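Local coordinates for protein endoglucanase (Thermotoga maritima, PDB 1VHO) that probably acts as a metal-dependent aminopeptidase of the M42 family, binding two divalent metal cations per subunit, although it is named an endoglucanase, at residues A[11-16]-A[28-33]; A[22-27]-A[67-72]; A[52-57]-A[186-191]; A[177-182]-A[318-323]. All coordinates share one frame; numbering follows the deposited sequence.

Contact 1: A[11-16]-A[28-33]; sequences LMELSN and VSYIKS
The phenol ring of Y30 is met at its edge, in the ring plane, by OE1 of E13, while L14 CD2 comes to the same ring obliquely, 3.7 Å from Y30 CE1. The E13 carboxylate stands steeply to that ring, the two planes being 76° apart. The hydroxyl donates: Y30 OH lies 2.6 Å from E13 OE1 and reaches the anti lone pair of that oxygen, the one turned away from OE2. E13 OE2 is left to a salt bridge with K9, one turn earlier, so the carboxylate is held at both oxygens and its rotation is probably restricted. Y30 has its CG anti to the backbone N (chi1 176°), a setting that carries the ring across to helix 11-16 and brings OH within 3.4 Å of E13 CB. Deeper in, L14 CD2 also touches I31 CG1 at 4.0 Å, and this one methyl therefore meets both aromatic and aliphatic carbon. A phenylalanine in place of Y30 would probably leave E13 OE1 without its hydroxyl donor and the two segments without their polar tie. The segment axes run nearly antiparallel, at 154°, and come no closer than 10.9 Å, a spacing bridged by these long side chains. Helix 7-16 and helix 25-35 thus form an antiparallel pair whose polar E13–Y30 contact lies toward the outside; inward, L14 and I31 both rest on C177 of helix 171-187, and I31 also packs on L50 of strand 50-54.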
loop_
_atom_site.group_PDB
_atom_site.type_symbol
_atom_site.label_atom_id
_atom_site.label_comp_id
_atom_site.label_asym_id
_atom_site.label_seq_id
_atom_site.Cartn_x
_atom_site.Cartn_y
_atom_site.Cartn_z
ATOM N N LEU A 11 8.371 4.954 6.587
ATOM C CA LEU A 11 6.910 4.952 6.453
ATOM C C LEU A 11 6.396 6.368 6.204
ATOM O O LEU A 11 5.487 6.474 5.348
ATOM C CB LEU A 11 6.285 4.348 7.715
ATOM C CG LEU A 11 6.536 2.827 7.868
ATOM C CD1 LEU A 11 6.083 2.383 9.271
ATOM C CD2 LEU A 11 5.774 2.047 6.795
HETATM N N MSE A 12 6.859 7.375 6.902
HETATM C CA MSE A 12 6.376 8.747 6.615
HETATM C C MSE A 12 6.713 9.192 5.209
HETATM O O MSE A 12 5.857 9.748 4.458
HETATM C CB MSE A 12 6.984 9.706 7.668
HETATM C CG MSE A 12 6.286 9.542 9.019
HETATM SE SE MSE A 12 6.898 10.944 10.191
HETATM C CE MSE A 12 8.658 10.333 10.502
ATOM N N GLU A 13 7.913 8.831 4.719
ATOM C CA GLU A 13 8.303 9.243 3.372
ATOM C C GLU A 13 7.434 8.512 2.334
ATOM O O GLU A 13 7.019 9.166 1.374
ATOM C CB GLU A 13 9.793 9.006 3.069
ATOM C CG GLU A 13 10.680 9.883 3.944
ATOM C CD GLU A 13 12.156 9.870 3.533
ATOM O OE1 GLU A 13 12.644 9.071 2.730
ATOM O OE2 GLU A 13 12.876 10.722 4.073
ATOM N N LEU A 14 7.127 7.239 2.580
ATOM C CA LEU A 14 6.310 6.465 1.610
ATOM C C LEU A 14 4.885 7.007 1.592
ATOM O O LEU A 14 4.296 7.164 0.542
ATOM C CB LEU A 14 6.311 4.974 1.957
ATOM C CG LEU A 14 7.617 4.201 1.600
ATOM C CD1 LEU A 14 7.609 2.827 2.285
ATOM C CD2 LEU A 14 7.689 4.067 0.090
ATOM N N SER A 15 4.389 7.339 2.784
ATOM C CA SER A 15 3.029 7.905 2.887
ATOM C C SER A 15 2.920 9.254 2.174
ATOM O O SER A 15 1.914 9.505 1.472
ATOM C CB SER A 15 2.746 8.065 4.387
ATOM O OG SER A 15 1.534 8.805 4.543
ATOM N N ASN A 16 3.933 10.107 2.308
ATOM C CA ASN A 16 3.871 11.446 1.701
ATOM C C ASN A 16 3.967 11.453 0.187
ATOM O O ASN A 16 3.466 12.420 -0.414
ATOM C CB ASN A 16 4.937 12.378 2.289
ATOM C CG ASN A 16 4.638 12.740 3.736
ATOM O OD1 ASN A 16 3.498 12.732 4.195
ATOM N ND2 ASN A 16 5.684 13.101 4.486
ATOM N N VAL A 28 7.252 4.386 -7.220
ATOM C CA VAL A 28 8.145 3.301 -7.686
ATOM C C VAL A 28 9.558 3.787 -7.835
ATOM O O VAL A 28 10.539 3.066 -7.497
ATOM C CB VAL A 28 7.611 2.713 -9.015
ATOM C CG1 VAL A 28 8.630 1.747 -9.625
ATOM C CG2 VAL A 28 6.298 1.964 -8.800
ATOM N N SER A 29 9.761 5.031 -8.307
ATOM C CA SER A 29 11.130 5.560 -8.436
ATOM C C SER A 29 11.778 5.656 -7.074
ATOM O O SER A 29 12.969 5.356 -6.902
ATOM C CB SER A 29 11.104 6.984 -9.062
ATOM O OG SER A 29 12.445 7.451 -9.083
ATOM N N TYR A 30 10.989 6.085 -6.059
ATOM C CA TYR A 30 11.565 6.138 -4.703
ATOM C C TYR A 30 11.926 4.737 -4.204
ATOM O O TYR A 30 13.017 4.533 -3.648
ATOM C CB TYR A 30 10.523 6.774 -3.756
ATOM C CG TYR A 30 10.907 6.818 -2.290
ATOM C CD1 TYR A 30 10.664 5.675 -1.496
ATOM C CD2 TYR A 30 11.524 7.878 -1.705
ATOM C CE1 TYR A 30 11.008 5.667 -0.150
ATOM C CE2 TYR A 30 11.868 7.896 -0.351
ATOM C CZ TYR A 30 11.600 6.760 0.410
ATOM O OH TYR A 30 11.966 6.766 1.734
ATOM N N ILE A 31 11.002 3.778 -4.341
ATOM C CA ILE A 31 11.280 2.415 -3.830
ATOM C C ILE A 31 12.469 1.819 -4.576
ATOM O O ILE A 31 13.326 1.218 -3.934
ATOM C CB ILE A 31 10.052 1.503 -3.991
ATOM C CG1 ILE A 31 8.891 2.081 -3.155
ATOM C CG2 ILE A 31 10.346 0.053 -3.636
ATOM C CD1 ILE A 31 7.555 1.428 -3.506
ATOM N N LYS A 32 12.534 2.028 -5.890
ATOM C CA LYS A 32 13.681 1.520 -6.658
ATOM C C LYS A 32 14.983 2.026 -6.087
ATOM O O LYS A 32 15.960 1.275 -5.866
ATOM C CB LYS A 32 13.534 1.860 -8.141
ATOM C CG LYS A 32 14.703 1.420 -8.996
ATOM C CD LYS A 32 14.462 1.734 -10.473
ATOM C CE LYS A 32 15.649 1.229 -11.311
ATOM N NZ LYS A 32 16.944 1.777 -10.790
ATOM N N SER A 33 15.056 3.315 -5.737
ATOM C CA SER A 33 16.281 3.859 -5.169
ATOM C C SER A 33 16.619 3.364 -3.783
ATOM O O SER A 33 17.847 3.235 -3.464
ATOM C CB SER A 33 16.169 5.391 -5.229
ATOM O OG SER A 33 17.364 6.023 -4.895
#

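Contact 2: A[22-27]-A[67-72]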
loop_
_atom_site.group_PDB
_atom_site.type_symbol
_atom_site.label_atom_id
_atom_site.label_comp_id
_atom_site.label_asym_id
_atom_site.label_seq_id
_atom_site.Cartn_x
_atom_site.Cartn_y
_atom_site.Cartn_z
ATOM N N GLY A 22 -2.798 4.416 -11.395
ATOM C CA GLY A 22 -2.500 4.786 -12.778
ATOM C C GLY A 22 -1.305 5.687 -12.923
ATOM O O GLY A 22 -0.811 5.920 -14.045
ATOM N N TYR A 23 -0.880 6.366 -11.851
ATOM C CA TYR A 23 0.221 7.334 -11.889
ATOM C C TYR A 23 1.191 7.066 -10.733
ATOM O O TYR A 23 1.560 7.965 -9.975
ATOM C CB TYR A 23 -0.373 8.765 -11.733
ATOM C CG TYR A 23 -1.554 8.989 -12.675
ATOM C CD1 TYR A 23 -1.326 9.385 -13.996
ATOM C CD2 TYR A 23 -2.847 8.738 -12.278
ATOM C CE1 TYR A 23 -2.388 9.511 -14.878
ATOM C CE2 TYR A 23 -3.933 8.879 -13.151
ATOM C CZ TYR A 23 -3.670 9.286 -14.452
ATOM O OH TYR A 23 -4.732 9.423 -15.323
ATOM N N GLU A 24 1.586 5.801 -10.564
ATOM C CA GLU A 24 2.451 5.414 -9.448
ATOM C C GLU A 24 3.924 5.567 -9.728
ATOM O O GLU A 24 4.736 5.293 -8.812
ATOM C CB GLU A 24 2.184 3.911 -9.083
ATOM C CG GLU A 24 0.723 3.600 -8.822
ATOM C CD GLU A 24 -0.068 3.100 -10.007
ATOM O OE1 GLU A 24 0.291 3.312 -11.167
ATOM O OE2 GLU A 24 -1.118 2.475 -9.785
ATOM N N THR A 25 4.365 6.228 -10.817
ATOM C CA THR A 25 5.776 6.300 -11.133
ATOM C C THR A 25 6.701 6.866 -10.103
ATOM O O THR A 25 7.816 6.384 -9.918
ATOM C CB THR A 25 5.974 7.246 -12.416
ATOM O OG1 THR A 25 4.747 7.091 -13.138
ATOM C CG2 THR A 25 7.136 6.753 -13.195
ATOM N N ASN A 26 6.322 7.985 -9.498
ATOM C CA ASN A 26 7.194 8.595 -8.500
ATOM C C ASN A 26 7.381 7.700 -7.268
ATOM O O ASN A 26 8.457 7.810 -6.648
ATOM C CB ASN A 26 6.719 10.003 -8.121
ATOM C CG ASN A 26 7.926 10.785 -7.561
ATOM O OD1 ASN A 26 9.033 10.737 -8.127
ATOM N ND2 ASN A 26 7.707 11.490 -6.476
ATOM N N VAL A 27 6.351 7.011 -6.853
ATOM C CA VAL A 27 6.478 6.098 -5.676
ATOM C C VAL A 27 7.417 4.955 -6.040
ATOM O O VAL A 27 8.305 4.583 -5.273
ATOM C CB VAL A 27 5.104 5.538 -5.288
ATOM C CG1 VAL A 27 5.307 4.478 -4.161
ATOM C CG2 VAL A 27 4.173 6.642 -4.784
ATOM N N HIS A 67 0.804 -3.914 -2.837
ATOM C CA HIS A 67 0.256 -2.917 -3.773
ATOM C C HIS A 67 0.980 -1.579 -3.489
ATOM O O HIS A 67 1.484 -1.374 -2.368
ATOM C CB HIS A 67 -1.234 -2.694 -3.502
ATOM C CG HIS A 67 -2.136 -3.854 -3.713
ATOM N ND1 HIS A 67 -2.668 -4.157 -4.959
ATOM C CD2 HIS A 67 -2.631 -4.783 -2.844
ATOM C CE1 HIS A 67 -3.446 -5.213 -4.853
ATOM N NE2 HIS A 67 -3.444 -5.602 -3.588
ATOM N N VAL A 68 0.924 -0.625 -4.418
ATOM C CA VAL A 68 1.644 0.633 -4.188
ATOM C C VAL A 68 0.784 1.881 -4.320
ATOM O O VAL A 68 1.241 2.943 -3.852
ATOM C CB VAL A 68 2.846 0.844 -5.133
ATOM C CG1 VAL A 68 3.851 -0.311 -5.116
ATOM C CG2 VAL A 68 2.406 1.076 -6.564
ATOM N N ASP A 69 -0.389 1.777 -4.963
ATOM C CA ASP A 69 -1.186 2.977 -5.193
ATOM C C ASP A 69 -1.937 3.520 -4.017
ATOM O O ASP A 69 -1.953 3.013 -2.871
ATOM C CB ASP A 69 -2.150 2.736 -6.404
ATOM C CG ASP A 69 -3.309 1.810 -6.082
ATOM O OD1 ASP A 69 -3.249 1.087 -5.061
ATOM O OD2 ASP A 69 -4.321 1.728 -6.816
ATOM N N GLU A 70 -2.605 4.648 -4.265
ATOM C CA GLU A 70 -3.450 5.315 -3.288
ATOM C C GLU A 70 -4.663 5.889 -4.026
ATOM O O GLU A 70 -4.648 6.008 -5.258
ATOM C CB GLU A 70 -2.756 6.480 -2.564
ATOM C CG GLU A 70 -2.341 7.625 -3.559
ATOM C CD GLU A 70 -1.332 8.529 -2.839
ATOM O OE1 GLU A 70 -1.756 9.454 -2.100
ATOM O OE2 GLU A 70 -0.115 8.325 -2.970
ATOM N N ILE A 71 -5.642 6.329 -3.278
ATOM C CA ILE A 71 -6.823 6.894 -3.930
ATOM C C ILE A 71 -6.466 8.242 -4.547
ATOM O O ILE A 71 -5.560 8.994 -4.160
ATOM C CB ILE A 71 -8.001 7.020 -2.968
ATOM C CG1 ILE A 71 -7.737 8.058 -1.902
ATOM C CG2 ILE A 71 -8.323 5.650 -2.341
ATOM C CD1 ILE A 71 -8.731 9.216 -1.991
ATOM N N GLY A 72 -7.226 8.523 -5.606
ATOM C CA GLY A 72 -7.030 9.779 -6.314
ATOM C C GLY A 72 -8.377 10.154 -6.981
ATOM O O GLY A 72 -9.334 9.346 -6.998
#
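E24 and V68 make the close apolar part of this contact, the side chains crossing at about a right angle with V68 CG2 3.8 Å from E24 CG. The glutamate chain bends at chi2 (93°), which turns its carboxylate alongside D69, where E24 OE2 is 3.5 Å from D69 CB. Packing is looser at V27, whose CG1 comes only to 4.5 Å from V68 CB. The two acids lie side by side and point the same way, E24 OE2 and D69 OD2 being 4.4 Å apart. E24 OE2 accepts from Q203 N and from G22 N, the latter at 3.0 Å and from above the carboxylate plane (57° out of it), while D69 OD2 is bonded to S21 OG. G22 N and Q203 N together probably hold the carboxylate of E24 in place; this residue occupies the N-cap position of helix 25-35. Next to V68 stands H67, a predicted zinc ligand, and the side chain of E24 is about 6 Å from that of E204, the predicted proton acceptor. The contact therefore joins the start of helix 25-35 to the loop leaving strand 61-67, with V27 and V68 both against helix 171-187.

Contact 3: A[52-57]-A[186-191]; sequences GYKKGK and FLKRYD
K57 and D191 form the salt bridge of this surface contact, their side chains crossing at about a right angle. The K57 NZ to D191 OD2 distance of 2.5 Å is doubtfully short, and its exact length carries no weight. A weak second bond runs from K57 NZ to D191 O, at 3.3 Å, which makes the ammonium group bridge the side chain and main chain of one residue.

The water-mediated link belongs to K54. Its NZ gives a hydrogen bond of 2.8 Å to water 1, which in turn donates to Y190 O at 2.8 Å; the same NZ is hydrogen-bonded to H192 NE2. Y190, whose carbonyl takes that water, is the last residue of a type I beta turn from L187, closed by its N on L187 O; here the chain leaves helix 171-187 and heads for strand 195-201, the antiparallel neighbour of strand 50-54 in the mixed sheet. This is the alpha/beta layering of the fold, a helix passing over the sheet and its chain returning as a strand.

Van der Waals contact is slight by comparison. K54, bent at chi2 and chi4, lays NZ 4.1 Å from L187 CB. The end of K188 also approaches, its CE 4.2 Å from K54 NZ, but the two ammonium groups keep 5.3 Å between their NZ atoms, and that of K188 is bonded to P37 O.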
loop_
_atom_site.group_PDB
_atom_site.type_symbol
_atom_site.label_atom_id
_atom_site.label_comp_id
_atom_site.label_asym_id
_atom_site.label_seq_id
_atom_site.Cartn_x
_atom_site.Cartn_y
_atom_site.Cartn_z
ATOM N N GLY A 52 12.040 -6.515 -7.218
ATOM C CA GLY A 52 13.445 -6.524 -6.747
ATOM C C GLY A 52 13.877 -8.004 -6.736
ATOM O O GLY A 52 13.066 -8.819 -6.215
ATOM N N TYR A 53 15.059 -8.327 -7.198
ATOM C CA TYR A 53 15.496 -9.738 -7.190
ATOM C C TYR A 53 16.756 -9.919 -6.365
ATOM O O TYR A 53 17.764 -9.225 -6.563
ATOM C CB TYR A 53 15.709 -10.241 -8.619
ATOM C CG TYR A 53 16.396 -11.587 -8.709
ATOM C CD1 TYR A 53 15.819 -12.699 -8.115
ATOM C CD2 TYR A 53 17.612 -11.755 -9.353
ATOM C CE1 TYR A 53 16.406 -13.942 -8.182
ATOM C CE2 TYR A 53 18.218 -13.009 -9.438
ATOM C CZ TYR A 53 17.599 -14.089 -8.852
ATOM O OH TYR A 53 18.162 -15.349 -8.888
ATOM N N LYS A 54 16.654 -10.791 -5.365
ATOM C CA LYS A 54 17.805 -11.045 -4.480
ATOM C C LYS A 54 18.112 -12.548 -4.533
ATOM O O LYS A 54 17.307 -13.403 -4.129
ATOM C CB LYS A 54 17.534 -10.551 -3.075
ATOM C CG LYS A 54 18.590 -10.842 -2.034
ATOM C CD LYS A 54 19.931 -10.208 -2.347
ATOM C CE LYS A 54 21.017 -10.797 -1.430
ATOM N NZ LYS A 54 20.659 -10.635 -0.009
ATOM N N LYS A 55 19.240 -12.856 -5.176
ATOM C CA LYS A 55 19.634 -14.259 -5.341
ATOM C C LYS A 55 20.046 -14.885 -4.026
ATOM O O LYS A 55 20.663 -14.243 -3.176
ATOM C CB LYS A 55 20.806 -14.346 -6.347
ATOM C CG LYS A 55 21.426 -15.728 -6.454
ATOM C CD LYS A 55 22.493 -15.825 -7.526
ATOM C CE LYS A 55 22.063 -16.726 -8.677
ATOM N NZ LYS A 55 23.212 -16.962 -9.617
ATOM N N GLY A 56 19.632 -16.124 -3.841
ATOM C CA GLY A 56 19.997 -16.878 -2.627
ATOM C C GLY A 56 20.885 -18.047 -3.114
ATOM O O GLY A 56 21.717 -17.833 -4.007
ATOM N N LYS A 57 20.674 -19.243 -2.591
ATOM C CA LYS A 57 21.507 -20.386 -3.029
ATOM C C LYS A 57 20.806 -21.204 -4.091
ATOM O O LYS A 57 21.285 -22.281 -4.481
ATOM C CB LYS A 57 21.875 -21.256 -1.847
ATOM C CG LYS A 57 22.756 -20.596 -0.782
ATOM C CD LYS A 57 22.975 -21.640 0.317
ATOM C CE LYS A 57 24.303 -21.484 1.011
ATOM N NZ LYS A 57 24.119 -21.132 2.451
ATOM N N PHE A 186 17.165 -6.394 5.645
ATOM C CA PHE A 186 17.532 -7.469 6.561
ATOM C C PHE A 186 18.182 -8.681 5.915
ATOM O O PHE A 186 19.037 -9.319 6.558
ATOM C CB PHE A 186 16.250 -7.929 7.304
ATOM C CG PHE A 186 15.666 -6.845 8.187
ATOM C CD1 PHE A 186 16.385 -5.720 8.542
ATOM C CD2 PHE A 186 14.380 -7.000 8.691
ATOM C CE1 PHE A 186 15.833 -4.743 9.349
ATOM C CE2 PHE A 186 13.826 -6.054 9.521
ATOM C CZ PHE A 186 14.544 -4.914 9.866
ATOM N N LEU A 187 17.832 -9.053 4.700
ATOM C CA LEU A 187 18.373 -10.182 3.993
ATOM C C LEU A 187 19.876 -10.055 3.723
ATOM O O LEU A 187 20.546 -11.080 3.524
ATOM C CB LEU A 187 17.650 -10.486 2.705
ATOM C CG LEU A 187 16.256 -11.143 2.886
ATOM C CD1 LEU A 187 15.562 -11.234 1.526
ATOM C CD2 LEU A 187 16.417 -12.543 3.471
ATOM N N LYS A 188 20.376 -8.832 3.707
ATOM C CA LYS A 188 21.812 -8.600 3.535
ATOM C C LYS A 188 22.671 -9.276 4.579
ATOM O O LYS A 188 23.851 -9.614 4.307
ATOM C CB LYS A 188 22.037 -7.058 3.583
ATOM C CG LYS A 188 21.586 -6.523 2.200
ATOM C CD LYS A 188 22.684 -6.918 1.232
ATOM C CE LYS A 188 22.335 -6.840 -0.228
ATOM N NZ LYS A 188 23.595 -6.330 -0.922
ATOM N N ARG A 189 22.161 -9.596 5.749
ATOM C CA ARG A 189 22.905 -10.228 6.818
ATOM C C ARG A 189 23.048 -11.738 6.690
ATOM O O ARG A 189 23.774 -12.374 7.450
ATOM C CB ARG A 189 22.123 -9.999 8.136
ATOM N N TYR A 190 22.271 -12.344 5.787
ATOM C CA TYR A 190 22.271 -13.772 5.675
ATOM C C TYR A 190 22.613 -14.338 4.305
ATOM O O TYR A 190 22.338 -13.762 3.275
ATOM C CB TYR A 190 20.855 -14.315 5.967
ATOM C CG TYR A 190 20.270 -13.995 7.317
ATOM C CD1 TYR A 190 20.590 -14.741 8.437
ATOM C CD2 TYR A 190 19.334 -12.974 7.447
ATOM C CE1 TYR A 190 20.025 -14.472 9.678
ATOM C CE2 TYR A 190 18.766 -12.691 8.690
ATOM C CZ TYR A 190 19.116 -13.434 9.786
ATOM O OH TYR A 190 18.554 -13.147 11.016
ATOM N N ASP A 191 23.107 -15.582 4.403
ATOM C CA ASP A 191 23.400 -16.388 3.216
ATOM C C ASP A 191 22.158 -17.272 3.034
ATOM O O ASP A 191 22.220 -18.505 3.064
ATOM C CB ASP A 191 24.631 -17.273 3.418
ATOM C CG ASP A 191 25.015 -18.069 2.182
ATOM O OD1 ASP A 191 24.724 -17.610 1.055
ATOM O OD2 ASP A 191 25.623 -19.167 2.332
HETATM O O HOH W 1 22.795 -11.710 1.464
#

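Contact 4: A[177-182]-A[318-323]; sequences CGVLVK and RDVEEL
Around V179 and V320, whose CA atoms are 5.4 Å apart, the short helical segments 177-182 and 318-323 cross at -44° with an axial separation of 8.5 Å. G178 adds backbone contact, its carbonyl carbon 4.2 Å from V320 CG1. V179 carries the apolar contact with both its methyls. CG2 of V179 packs chiefly on V320, 3.9 Å from V320 CG1, though it also comes near L323 CD2, whereas V179 CG1 lies 3.8 Å from L323 CG, the two side-chain pairs meeting at a slant. The torsion at V179 (chi1 170°) places CG1 beside its own carbonyl carbon and CG2 beside its backbone N, and the branches thereby reach residues almost one turn apart on the other helix. An alanine at V179 is likely to open a gap facing V320 and L323, since neither methyl would remain to fill the space between the helices. At the polar margin, K182 NZ and E321 OE2 stay 4.8 Å apart and are joined through water 2, which accepts from K182 NZ at 2.9 Å and donates weakly to E321 OE2; E185 and T7, respectively, are their direct partners. Helix 171-187 and helix 317-333 pack here with strand 297-304, V179 and L323 both touching I303, while helix 7-16 borders the pair through T7, on which K182 and V320 rest.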
loop_
_atom_site.group_PDB
_atom_site.type_symbol
_atom_site.label_atom_id
_atom_site.label_comp_id
_atom_site.label_asym_id
_atom_site.label_seq_id
_atom_site.Cartn_x
_atom_site.Cartn_y
_atom_site.Cartn_z
ATOM N N CYS A 177 4.635 -1.723 1.522
ATOM C CA CYS A 177 5.801 -1.378 0.726
ATOM C C CYS A 177 6.984 -1.241 1.722
ATOM O O CYS A 177 8.045 -1.779 1.406
ATOM C CB CYS A 177 5.634 0.006 0.010
ATOM S SG CYS A 177 4.410 -0.184 -1.358
ATOM N N GLY A 178 6.795 -0.595 2.831
ATOM C CA GLY A 178 7.817 -0.389 3.873
ATOM C C GLY A 178 8.311 -1.779 4.382
ATOM O O GLY A 178 9.504 -2.000 4.544
ATOM N N VAL A 179 7.380 -2.700 4.630
ATOM C CA VAL A 179 7.788 -4.048 5.098
ATOM C C VAL A 179 8.731 -4.688 4.072
ATOM O O VAL A 179 9.815 -5.188 4.384
ATOM C CB VAL A 179 6.562 -5.000 5.192
ATOM C CG1 VAL A 179 7.072 -6.467 5.437
ATOM C CG2 VAL A 179 5.592 -4.599 6.268
ATOM N N LEU A 180 8.350 -4.611 2.781
ATOM C CA LEU A 180 9.182 -5.271 1.760
ATOM C C LEU A 180 10.529 -4.601 1.583
ATOM O O LEU A 180 11.533 -5.305 1.300
ATOM C CB LEU A 180 8.384 -5.435 0.463
ATOM C CG LEU A 180 7.088 -6.280 0.632
ATOM C CD1 LEU A 180 6.529 -6.603 -0.749
ATOM C CD2 LEU A 180 7.423 -7.597 1.370
ATOM N N VAL A 181 10.563 -3.273 1.751
ATOM C CA VAL A 181 11.890 -2.586 1.659
ATOM C C VAL A 181 12.767 -3.079 2.816
ATOM O O VAL A 181 13.966 -3.415 2.596
ATOM C CB VAL A 181 11.697 -1.058 1.749
ATOM C CG1 VAL A 181 13.054 -0.359 1.981
ATOM C CG2 VAL A 181 11.087 -0.551 0.432
ATOM N N LYS A 182 12.185 -3.165 4.009
ATOM C CA LYS A 182 12.947 -3.626 5.199
ATOM C C LYS A 182 13.364 -5.088 5.046
ATOM O O LYS A 182 14.454 -5.480 5.512
ATOM C CB LYS A 182 12.167 -3.383 6.482
ATOM C CG LYS A 182 11.980 -1.898 6.849
ATOM C CD LYS A 182 13.295 -1.169 7.123
ATOM C CE LYS A 182 13.887 -1.528 8.464
ATOM N NZ LYS A 182 15.109 -0.751 8.764
ATOM N N ARG A 318 6.778 -0.864 14.728
ATOM C CA ARG A 318 7.338 -2.134 15.201
ATOM C C ARG A 318 6.673 -3.321 14.530
ATOM O O ARG A 318 7.339 -4.367 14.362
ATOM C CB ARG A 318 7.202 -2.276 16.722
ATOM C CG ARG A 318 7.913 -1.195 17.530
ATOM C CD ARG A 318 7.485 -1.339 18.998
ATOM N NE ARG A 318 6.050 -0.995 19.107
ATOM C CZ ARG A 318 5.343 -1.135 20.209
ATOM N NH1 ARG A 318 5.937 -1.622 21.315
ATOM N NH2 ARG A 318 4.081 -0.815 20.252
ATOM N N ASP A 319 5.362 -3.265 14.206
ATOM C CA ASP A 319 4.726 -4.373 13.524
ATOM C C ASP A 319 5.347 -4.531 12.133
ATOM O O ASP A 319 5.483 -5.634 11.568
ATOM C CB ASP A 319 3.198 -4.126 13.330
ATOM C CG ASP A 319 2.440 -4.213 14.645
ATOM O OD1 ASP A 319 2.882 -4.932 15.603
ATOM O OD2 ASP A 319 1.392 -3.547 14.733
ATOM N N VAL A 320 5.629 -3.354 11.513
ATOM C CA VAL A 320 6.252 -3.360 10.193
ATOM C C VAL A 320 7.614 -4.023 10.222
ATOM O O VAL A 320 7.978 -4.851 9.364
ATOM C CB VAL A 320 6.309 -1.907 9.638
ATOM C CG1 VAL A 320 7.209 -1.819 8.404
ATOM C CG2 VAL A 320 4.877 -1.510 9.238
ATOM N N GLU A 321 8.460 -3.605 11.185
ATOM C CA GLU A 321 9.791 -4.200 11.278
ATOM C C GLU A 321 9.753 -5.675 11.638
ATOM O O GLU A 321 10.546 -6.439 11.109
ATOM C CB GLU A 321 10.610 -3.515 12.395
ATOM C CG GLU A 321 10.625 -2.022 12.313
ATOM C CD GLU A 321 11.627 -1.401 13.296
ATOM O OE1 GLU A 321 11.447 -1.600 14.515
ATOM O OE2 GLU A 321 12.538 -0.755 12.770
ATOM N N GLU A 322 8.896 -6.055 12.616
ATOM C CA GLU A 322 8.818 -7.474 12.980
ATOM C C GLU A 322 8.330 -8.320 11.828
ATOM O O GLU A 322 8.821 -9.428 11.638
ATOM C CB GLU A 322 7.971 -7.712 14.246
ATOM C CG GLU A 322 8.697 -7.187 15.501
ATOM C CD GLU A 322 9.899 -8.058 15.859
ATOM O OE1 GLU A 322 11.025 -7.769 15.414
ATOM O OE2 GLU A 322 9.752 -9.090 16.536
ATOM N N LEU A 323 7.387 -7.819 11.002
ATOM C CA LEU A 323 6.983 -8.603 9.832
ATOM C C LEU A 323 8.171 -8.783 8.904
ATOM O O LEU A 323 8.405 -9.852 8.299
ATOM C CB LEU A 323 5.765 -7.958 9.134
ATOM C CG LEU A 323 5.272 -8.707 7.891
ATOM C CD1 LEU A 323 5.186 -10.224 8.161
ATOM C CD2 LEU A 323 3.918 -8.223 7.388
HETATM O O HOH W 2 15.426 -1.784 11.420
#

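In the fold
Contact 1 and contact 2 share helix 25-35, their centres 11 Å apart, and contact 3 and contact 4 share helix 171-187, their centres 16 Å apart. Along the chain, contacts 1 and 2 alternate in their segments, as do contacts 3 and 4, while contact 1 and contact 2 both close before contact 4 opens. C177 of contact 4 joins the groups: its sulfur meets I31 of contact 1 and both H67 and V68 of contact 2. Contact 3 lies farthest out, about 27 Å between centres from contact 2. Helix 171-187 thus runs from the predicted metal site, near contact 2, to the surface at contact 3.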